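Local coordinates for protein dTDP-4-dehydrorhamnose reductase (PDB 3SC6) that probably catalyses the NADPH-dependent reduction of dTDP-4-dehydrorhamnose to dTDP-L-rhamnose, the closing step of dTDP-rhamnose biosynthesis, at residues S179-Q184 against V240-F245; G186-V191 against G216-F221; N162-T167 against E222-I227. One frame throughout, in Å; residues are numbered along the deposited sequence.

Contact 1 (S179-Q184 against V240-F245)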
loop_
_atom_site.group_PDB
_atom_site.type_symbol
_atom_site.label_atom_id
_atom_site.label_comp_id
_atom_site.label_asym_id
_atom_site.label_seq_id
_atom_site.Cartn_x
_atom_site.Cartn_y
_atom_site.Cartn_z
ATOM N N SER A 179 -11.999 23.015 -0.405
ATOM C CA SER A 179 -12.069 22.401 -1.728
ATOM C C SER A 179 -11.201 21.149 -1.870
ATOM O O SER A 179 -10.015 21.153 -1.532
ATOM C CB SER A 179 -11.711 23.433 -2.802
ATOM O OG SER A 179 -10.413 23.953 -2.600
ATOM N N VAL A 180 -11.815 20.086 -2.389
ATOM C CA VAL A 180 -11.156 18.799 -2.599
ATOM C C VAL A 180 -11.424 18.265 -4.007
ATOM O O VAL A 180 -12.531 18.399 -4.526
ATOM C CB VAL A 180 -11.684 17.754 -1.601
ATOM C CG1 VAL A 180 -11.077 16.388 -1.886
ATOM C CG2 VAL A 180 -11.410 18.196 -0.170
ATOM N N VAL A 181 -10.416 17.649 -4.616
ATOM C CA VAL A 181 -10.559 17.096 -5.962
ATOM C C VAL A 181 -11.764 16.146 -6.022
ATOM O O VAL A 181 -12.001 15.380 -5.086
ATOM C CB VAL A 181 -9.279 16.346 -6.397
ATOM C CG1 VAL A 181 -9.470 15.706 -7.758
ATOM C CG2 VAL A 181 -8.088 17.294 -6.416
ATOM N N ALA A 182 -12.525 16.209 -7.115
ATOM C CA ALA A 182 -13.707 15.352 -7.280
ATOM C C ALA A 182 -13.780 14.630 -8.632
ATOM O O ALA A 182 -14.787 13.996 -8.938
ATOM C CB ALA A 182 -14.972 16.173 -7.063
ATOM N N ASP A 183 -12.723 14.722 -9.433
ATOM C CA ASP A 183 -12.697 14.067 -10.743
ATOM C C ASP A 183 -11.735 12.871 -10.776
ATOM O O ASP A 183 -11.314 12.431 -11.848
ATOM C CB ASP A 183 -12.371 15.075 -11.852
ATOM C CG ASP A 183 -11.039 15.770 -11.644
ATOM O OD1 ASP A 183 -10.658 16.587 -12.507
ATOM O OD2 ASP A 183 -10.378 15.505 -10.618
ATOM N N GLN A 184 -11.393 12.362 -9.592
ATOM C CA GLN A 184 -10.498 11.213 -9.449
ATOM C C GLN A 184 -11.165 10.205 -8.525
ATOM O O GLN A 184 -11.250 10.420 -7.314
ATOM C CB GLN A 184 -9.139 11.610 -8.870
ATOM C CG GLN A 184 -8.348 12.572 -9.716
ATOM C CD GLN A 184 -7.002 12.906 -9.100
ATOM O OE1 GLN A 184 -6.643 12.385 -8.045
ATOM N NE2 GLN A 184 -6.247 13.771 -9.763
ATOM N N VAL A 240 -13.457 20.360 -7.031
ATOM C CA VAL A 240 -12.541 20.998 -7.977
ATOM C C VAL A 240 -11.913 19.968 -8.914
ATOM O O VAL A 240 -11.861 18.779 -8.600
ATOM C CB VAL A 240 -11.422 21.779 -7.255
ATOM C CG1 VAL A 240 -12.012 22.913 -6.434
ATOM C CG2 VAL A 240 -10.595 20.850 -6.380
ATOM N N SER A 241 -11.436 20.437 -10.063
ATOM C CA SER A 241 -10.812 19.570 -11.057
ATOM C C SER A 241 -9.330 19.364 -10.770
ATOM O O SER A 241 -8.766 19.986 -9.869
ATOM C CB SER A 241 -10.988 20.157 -12.459
ATOM O OG SER A 241 -10.381 21.435 -12.557
ATOM N N THR A 242 -8.709 18.485 -11.550
ATOM C CA THR A 242 -7.291 18.172 -11.405
ATOM C C THR A 242 -6.396 19.264 -11.984
ATOM O O THR A 242 -5.315 19.531 -11.458
ATOM C CB THR A 242 -6.938 16.857 -12.123
ATOM O OG1 THR A 242 -7.238 16.979 -13.521
ATOM C CG2 THR A 242 -7.722 15.698 -11.542
ATOM N N GLU A 243 -6.846 19.886 -13.069
ATOM C CA GLU A 243 -6.078 20.946 -13.720
ATOM C C GLU A 243 -5.888 22.169 -12.820
ATOM O O GLU A 243 -4.831 22.802 -12.845
ATOM C CB GLU A 243 -6.742 21.359 -15.038
ATOM C CG GLU A 243 -6.847 20.227 -16.062
ATOM C CD GLU A 243 -7.498 20.664 -17.366
ATOM O OE1 GLU A 243 -7.874 21.852 -17.483
ATOM O OE2 GLU A 243 -7.632 19.817 -18.274
ATOM N N GLU A 244 -6.906 22.493 -12.027
ATOM C CA GLU A 244 -6.839 23.643 -11.126
ATOM C C GLU A 244 -5.986 23.347 -9.888
ATOM O O GLU A 244 -5.493 24.266 -9.230
ATOM C CB GLU A 244 -8.250 24.077 -10.703
ATOM C CG GLU A 244 -8.275 25.300 -9.777
ATOM C CD GLU A 244 -9.681 25.735 -9.399
ATOM O OE1 GLU A 244 -9.814 26.749 -8.678
ATOM O OE2 GLU A 244 -10.649 25.071 -9.825
ATOM N N PHE A 245 -5.820 22.065 -9.581
ATOM C CA PHE A 245 -5.030 21.650 -8.427
ATOM C C PHE A 245 -3.538 21.677 -8.743
ATOM O O PHE A 245 -2.707 21.820 -7.846
ATOM C CB PHE A 245 -5.445 20.250 -7.969
ATOM C CG PHE A 245 -4.842 19.839 -6.656
ATOM C CD1 PHE A 245 -5.352 20.320 -5.462
ATOM C CD2 PHE A 245 -3.764 18.970 -6.616
ATOM C CE1 PHE A 245 -4.799 19.943 -4.253
ATOM C CE2 PHE A 245 -3.206 18.590 -5.410
ATOM C CZ PHE A 245 -3.725 19.077 -4.227
#

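Contact 2 (G186-V191 against G216-F221)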
loop_
_atom_site.group_PDB
_atom_site.type_symbol
_atom_site.label_atom_id
_atom_site.label_comp_id
_atom_site.label_asym_id
_atom_site.label_seq_id
_atom_site.Cartn_x
_atom_site.Cartn_y
_atom_site.Cartn_z
ATOM N N GLY A 186 -11.505 6.528 -6.656
ATOM C CA GLY A 186 -10.629 5.522 -6.074
ATOM C C GLY A 186 -11.308 4.768 -4.949
ATOM O O GLY A 186 -12.514 4.892 -4.748
ATOM N N SER A 187 -10.530 3.983 -4.213
ATOM C CA SER A 187 -11.069 3.206 -3.106
ATOM C C SER A 187 -10.160 3.271 -1.875
ATOM O O SER A 187 -9.135 2.585 -1.814
ATOM C CB SER A 187 -11.268 1.755 -3.538
ATOM O OG SER A 187 -10.040 1.185 -3.938
ATOM N N PRO A 188 -10.533 4.103 -0.893
ATOM C CA PRO A 188 -9.761 4.258 0.335
ATOM C C PRO A 188 -9.554 2.928 1.036
ATOM O O PRO A 188 -10.514 2.194 1.256
ATOM C CB PRO A 188 -10.642 5.170 1.192
ATOM C CG PRO A 188 -11.501 5.898 0.229
ATOM C CD PRO A 188 -11.698 5.000 -0.939
ATOM N N THR A 189 -8.310 2.625 1.388
ATOM C CA THR A 189 -7.992 1.377 2.062
ATOM C C THR A 189 -7.334 1.606 3.415
ATOM O O THR A 189 -6.249 2.180 3.496
ATOM C CB THR A 189 -7.056 0.518 1.207
ATOM O OG1 THR A 189 -7.700 0.205 -0.034
ATOM C CG2 THR A 189 -6.705 -0.763 1.929
ATOM N N TYR A 190 -7.998 1.152 4.473
ATOM C CA TYR A 190 -7.473 1.298 5.827
ATOM C C TYR A 190 -6.518 0.170 6.209
ATOM O O TYR A 190 -6.888 -1.001 6.226
ATOM C CB TYR A 190 -8.613 1.478 6.839
ATOM C CG TYR A 190 -8.175 1.455 8.286
ATOM C CD1 TYR A 190 -7.053 2.150 8.705
ATOM C CD2 TYR A 190 -8.961 0.847 9.254
ATOM C CE1 TYR A 190 -6.666 2.147 10.032
ATOM C CE2 TYR A 190 -8.594 0.860 10.585
ATOM C CZ TYR A 190 -7.445 1.510 10.966
ATOM O OH TYR A 190 -7.071 1.524 12.284
ATOM N N VAL A 191 -5.280 0.561 6.501
ATOM C CA VAL A 191 -4.207 -0.360 6.885
ATOM C C VAL A 191 -4.656 -1.548 7.729
ATOM O O VAL A 191 -4.255 -2.673 7.468
ATOM C CB VAL A 191 -3.081 0.389 7.634
ATOM C CG1 VAL A 191 -2.027 -0.580 8.122
ATOM C CG2 VAL A 191 -2.457 1.457 6.739
ATOM N N GLY A 216 -15.957 -1.022 -3.003
ATOM C CA GLY A 216 -16.591 0.202 -3.486
ATOM C C GLY A 216 -15.679 1.254 -4.079
ATOM O O GLY A 216 -14.490 1.319 -3.768
ATOM N N SER A 217 -16.256 2.072 -4.956
ATOM C CA SER A 217 -15.537 3.149 -5.612
ATOM C C SER A 217 -15.786 4.372 -4.746
ATOM O O SER A 217 -16.677 4.354 -3.892
ATOM C CB SER A 217 -16.056 3.375 -7.031
ATOM O OG SER A 217 -17.422 3.745 -7.019
ATOM N N CYS A 218 -15.038 5.444 -4.979
ATOM C CA CYS A 218 -15.197 6.650 -4.183
ATOM C C CYS A 218 -14.504 7.823 -4.883
ATOM O O CYS A 218 -14.212 7.750 -6.071
ATOM C CB CYS A 218 -14.573 6.377 -2.810
ATOM S SG CYS A 218 -14.681 7.660 -1.600
ATOM N N SER A 219 -14.264 8.906 -4.153
ATOM C CA SER A 219 -13.595 10.092 -4.700
ATOM C C SER A 219 -13.163 10.925 -3.509
ATOM O O SER A 219 -13.855 10.936 -2.491
ATOM C CB SER A 219 -14.530 10.906 -5.592
ATOM O OG SER A 219 -15.637 11.398 -4.859
ATOM N N TRP A 220 -12.039 11.630 -3.624
ATOM C CA TRP A 220 -11.561 12.446 -2.506
ATOM C C TRP A 220 -12.666 13.342 -1.985
ATOM O O TRP A 220 -12.781 13.561 -0.780
ATOM C CB TRP A 220 -10.337 13.284 -2.879
ATOM C CG TRP A 220 -9.182 12.471 -3.354
ATOM C CD1 TRP A 220 -8.744 12.340 -4.637
ATOM C CD2 TRP A 220 -8.384 11.585 -2.564
ATOM N NE1 TRP A 220 -7.678 11.479 -4.686
ATOM C CE2 TRP A 220 -7.441 10.994 -3.426
ATOM C CE3 TRP A 220 -8.359 11.253 -1.204
ATOM C CZ2 TRP A 220 -6.484 10.085 -2.977
ATOM C CZ3 TRP A 220 -7.410 10.353 -0.758
ATOM C CH2 TRP A 220 -6.484 9.779 -1.643
ATOM N N PHE A 221 -13.480 13.845 -2.906
ATOM C CA PHE A 221 -14.598 14.720 -2.586
ATOM C C PHE A 221 -15.653 13.997 -1.733
ATOM O O PHE A 221 -15.953 14.439 -0.622
ATOM C CB PHE A 221 -15.193 15.260 -3.888
ATOM C CG PHE A 221 -16.382 16.149 -3.702
ATOM C CD1 PHE A 221 -16.218 17.493 -3.414
ATOM C CD2 PHE A 221 -17.665 15.657 -3.882
ATOM C CE1 PHE A 221 -17.312 18.321 -3.261
ATOM C CE2 PHE A 221 -18.764 16.480 -3.737
ATOM C CZ PHE A 221 -18.587 17.817 -3.425
#

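Contact 3 (N162-T167 against E222-I227)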
loop_
_atom_site.group_PDB
_atom_site.type_symbol
_atom_site.label_atom_id
_atom_site.label_comp_id
_atom_site.label_asym_id
_atom_site.label_seq_id
_atom_site.Cartn_x
_atom_site.Cartn_y
_atom_site.Cartn_z
ATOM N N ASN A 162 1.140 11.054 8.515
ATOM C CA ASN A 162 0.152 11.948 7.938
ATOM C C ASN A 162 -0.603 11.226 6.840
ATOM O O ASN A 162 -0.062 10.338 6.189
ATOM C CB ASN A 162 0.813 13.203 7.358
ATOM C CG ASN A 162 1.546 14.021 8.406
ATOM O OD1 ASN A 162 1.536 13.691 9.594
ATOM N ND2 ASN A 162 2.183 15.101 7.970
ATOM N N ASN A 163 -1.860 11.602 6.648
ATOM C CA ASN A 163 -2.692 10.999 5.622
ATOM C C ASN A 163 -3.850 11.937 5.303
ATOM O O ASN A 163 -4.034 12.956 5.974
ATOM C CB ASN A 163 -3.168 9.604 6.048
ATOM C CG ASN A 163 -4.007 9.626 7.308
ATOM O OD1 ASN A 163 -4.543 10.659 7.696
ATOM N ND2 ASN A 163 -4.160 8.467 7.930
ATOM N N PHE A 164 -4.626 11.601 4.282
ATOM C CA PHE A 164 -5.752 12.434 3.879
ATOM C C PHE A 164 -6.833 12.553 4.953
ATOM O O PHE A 164 -7.471 13.587 5.060
ATOM C CB PHE A 164 -6.352 11.909 2.574
ATOM C CG PHE A 164 -7.485 12.745 2.038
ATOM C CD1 PHE A 164 -7.230 13.803 1.178
ATOM C CD2 PHE A 164 -8.800 12.460 2.371
ATOM C CE1 PHE A 164 -8.265 14.567 0.674
ATOM C CE2 PHE A 164 -9.841 13.222 1.869
ATOM C CZ PHE A 164 -9.574 14.274 1.019
ATOM N N VAL A 165 -7.043 11.515 5.752
ATOM C CA VAL A 165 -8.072 11.594 6.787
ATOM C C VAL A 165 -7.668 12.555 7.912
ATOM O O VAL A 165 -8.486 13.360 8.359
ATOM C CB VAL A 165 -8.422 10.219 7.360
ATOM C CG1 VAL A 165 -9.448 10.358 8.470
ATOM C CG2 VAL A 165 -8.953 9.319 6.261
ATOM N N LYS A 166 -6.417 12.473 8.368
ATOM C CA LYS A 166 -5.939 13.360 9.436
ATOM C C LYS A 166 -5.897 14.816 8.967
ATOM O O LYS A 166 -6.136 15.726 9.754
ATOM C CB LYS A 166 -4.543 12.960 9.925
ATOM C CG LYS A 166 -4.420 11.588 10.583
ATOM C CD LYS A 166 -2.958 11.344 10.987
ATOM C CE LYS A 166 -2.741 9.995 11.645
ATOM N NZ LYS A 166 -3.524 9.851 12.891
ATOM N N THR A 167 -5.580 15.029 7.691
ATOM C CA THR A 167 -5.509 16.380 7.133
ATOM C C THR A 167 -6.873 17.077 7.144
ATOM O O THR A 167 -6.965 18.246 7.518
ATOM C CB THR A 167 -4.923 16.382 5.699
ATOM O OG1 THR A 167 -3.583 15.873 5.728
ATOM C CG2 THR A 167 -4.895 17.786 5.128
ATOM N N GLU A 222 -16.206 12.896 -2.245
ATOM C CA GLU A 222 -17.218 12.128 -1.503
ATOM C C GLU A 222 -16.616 11.565 -0.225
ATOM O O GLU A 222 -17.288 11.453 0.804
ATOM C CB GLU A 222 -17.762 10.976 -2.344
ATOM C CG GLU A 222 -18.489 11.397 -3.601
ATOM C CD GLU A 222 -18.970 10.211 -4.420
ATOM O OE1 GLU A 222 -18.656 9.054 -4.055
ATOM O OE2 GLU A 222 -19.653 10.440 -5.443
ATOM N N PHE A 223 -15.345 11.195 -0.310
ATOM C CA PHE A 223 -14.623 10.645 0.821
ATOM C C PHE A 223 -14.489 11.747 1.860
ATOM O O PHE A 223 -14.745 11.527 3.043
ATOM C CB PHE A 223 -13.269 10.092 0.347
ATOM C CG PHE A 223 -12.429 9.484 1.433
ATOM C CD1 PHE A 223 -12.777 8.270 1.988
ATOM C CD2 PHE A 223 -11.225 10.051 1.795
ATOM C CE1 PHE A 223 -12.000 7.688 2.959
ATOM C CE2 PHE A 223 -10.434 9.462 2.757
ATOM C CZ PHE A 223 -10.823 8.281 3.338
ATOM N N ALA A 224 -14.132 12.944 1.404
ATOM C CA ALA A 224 -13.981 14.085 2.294
ATOM C C ALA A 224 -15.282 14.320 3.057
ATOM O O ALA A 224 -15.271 14.406 4.284
ATOM C CB ALA A 224 -13.589 15.325 1.509
ATOM N N LYS A 225 -16.402 14.414 2.335
ATOM C CA LYS A 225 -17.702 14.634 2.979
ATOM C C LYS A 225 -17.987 13.621 4.064
ATOM O O LYS A 225 -18.329 13.983 5.190
ATOM C CB LYS A 225 -18.871 14.556 1.988
ATOM C CG LYS A 225 -18.952 15.621 0.920
ATOM C CD LYS A 225 -20.206 15.370 0.071
ATOM C CE LYS A 225 -20.415 16.419 -0.999
ATOM N NZ LYS A 225 -20.613 17.781 -0.438
ATOM N N LYS A 226 -17.850 12.347 3.722
ATOM C CA LYS A 226 -18.117 11.292 4.680
ATOM C C LYS A 226 -17.142 11.272 5.871
ATOM O O LYS A 226 -17.466 10.718 6.922
ATOM C CB LYS A 226 -18.279 9.942 3.974
ATOM C CG LYS A 226 -18.632 8.799 4.908
ATOM C CD LYS A 226 -19.053 7.547 4.154
ATOM C CE LYS A 226 -20.344 7.793 3.351
ATOM N NZ LYS A 226 -20.803 6.584 2.612
ATOM N N ILE A 227 -15.965 11.874 5.720
ATOM C CA ILE A 227 -15.018 11.915 6.830
ATOM C C ILE A 227 -15.608 12.868 7.865
ATOM O O ILE A 227 -15.567 12.598 9.066
ATOM C CB ILE A 227 -13.609 12.387 6.416
ATOM C CG1 ILE A 227 -12.959 11.359 5.490
ATOM C CG2 ILE A 227 -12.720 12.533 7.640
ATOM C CD1 ILE A 227 -11.563 11.732 5.039
#

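Contact 1 (S179-Q184 against V240-F245)
A chi1 of 58° sets D183 CG between the backbone N and the carbonyl carbon, on the side of T242, and V181 meets F245 through CG2, which stands anti to the carbonyl carbon, beside the backbone N. From the D183 carboxylate, OD1 takes the backbone N-H of T242 on its syn side at 2.9 Å (D183 OD1 to T242 N), in a bent bond of 141° at the hydrogen. Earlier in both segments, V240 runs parallel to V181 in a small two-stranded sheet of strands 177-181 and 236-240. A182 N donates to V240 O at 3.0 Å, whereas the V240 N to V180 O bond of 3.3 Å is weak. The apolar part is looser: V181 CG2 sits over one face of the F245 ring, 4.1 Å from F245 CG, and S179 CB touches V240 CG1. V180 turns its side chain the other way, onto W220 and A224 of helix 220-231. Most of the contact lies at the surface. Two backbone bonds and one from a carboxylate thus hold the end of strand 236-240 to the turn after strand 177-181, and the N-H accepted by D183 is consistent with an ionised side chain.

Contact 2 (G186-V191 against G216-F221)
G186 N donates to C218 O at 3.0 Å, with 149° at the hydrogen, and this bond joins the two segments where the short, weakly bonded strand 218-219 lies loosely antiparallel to strand 185-190 at the border of the Rossmann-type sheet. The place of C218 O is not fully certain, so the bond is best read with caution. One residue further on, S187 CB approaches G216 O, with the two backbones still close: the CA atoms of S187 and S217 are 5.1 Å apart. Beyond P188 the segments part company. Strand 185-190 carries on along strand 148-157, where T189 makes backbone bonds to W155 and Y157. The other segment instead passes straight into helix 220-231, with S219 as its N-cap: S219 OG accepts from the backbone N of E222. The apolar half of the contact is made by P188 and C218, both of which also touch F223 of that helix. The P188 side chain is about 9 Å from the bound NADP. Its CD lies 3.7 Å from C218 CB, and C218 SG, held anti to its backbone N (chi1 -178°), ends beside the proline ring, 4.1 Å from both P188 CG and P188 CD.

Contact 3 (N162-T167 against E222-I227)
F164 and V165, in the first turn of helix 164-172, pack against F223 and I227 of helix 220-231, and this is the close part of the contact. The two phenyl rings touch at their rims without stacking, with planes inclined by 33° and centroids 5.6 Å apart. F164 CD2 comes in at the edge of the F223 ring, in its plane, 3.4 Å from F223 CE2. V165 crosses F223 at about a right angle and brings CG2 to F223 CZ at 3.6 Å. The same methyl lies 3.8 Å from I227 CD1, which also approaches F164 CE2 at 3.9 Å. I227 CD1 thus touches both F164 and V165, while I227 CG1 lies 4.1 Å above the centre of the F223 ring within its own helix. Behind this cluster, V165 touches Y157 and F280, and I227 rests on L277 and F281 of helix 273-283.

Between the two segments the contact is lighter at A224, whose CB meets F164 only at the ring edge, 4.2 Å from F164 CZ; here V180 of strand 177-181 packs on both residues. The exposed E222 and K225 lie on the solvent side of helix 220-231. Polar bonding belongs to the helix start instead: N163 is the N-cap of helix 164-172 and accepts K166 N on its OD1, 2.7 Å away, while N163 O receives both T167 N and T167 OG1. F164 lies in this capped first turn, its CG anti to the backbone N (chi1 -177°). Since the residues that meet are F164, V165, F223, A224 and I227, what joins the two helices here is apolar throughout, a contact resting on shape and the exclusion of water.

How the contacts relate
Along the chain the segments come in the order 162-167, 179-184, 186-191, 216-221, 222-227, 240-245, which makes contact 2 nested within both other contacts, while contacts 1 and 3 interlock. The centres of contacts 2 and 3 are 10 Å apart, and each lies 15 Å from contact 1. Helix 220-231 unites them: its start serves contact 2, its next turns serve contact 3, and A182 of contact 1 packs on F221. The ring of W220 meets that of F164 in helix 164-172, tying contact 2 to contact 3. The small parallel sheet of contact 1 is thus joined through this helix to the border of the NADP-binding Rossmann sheet, probably within the region that, as in related reductases, helps receive the nucleotide sugar.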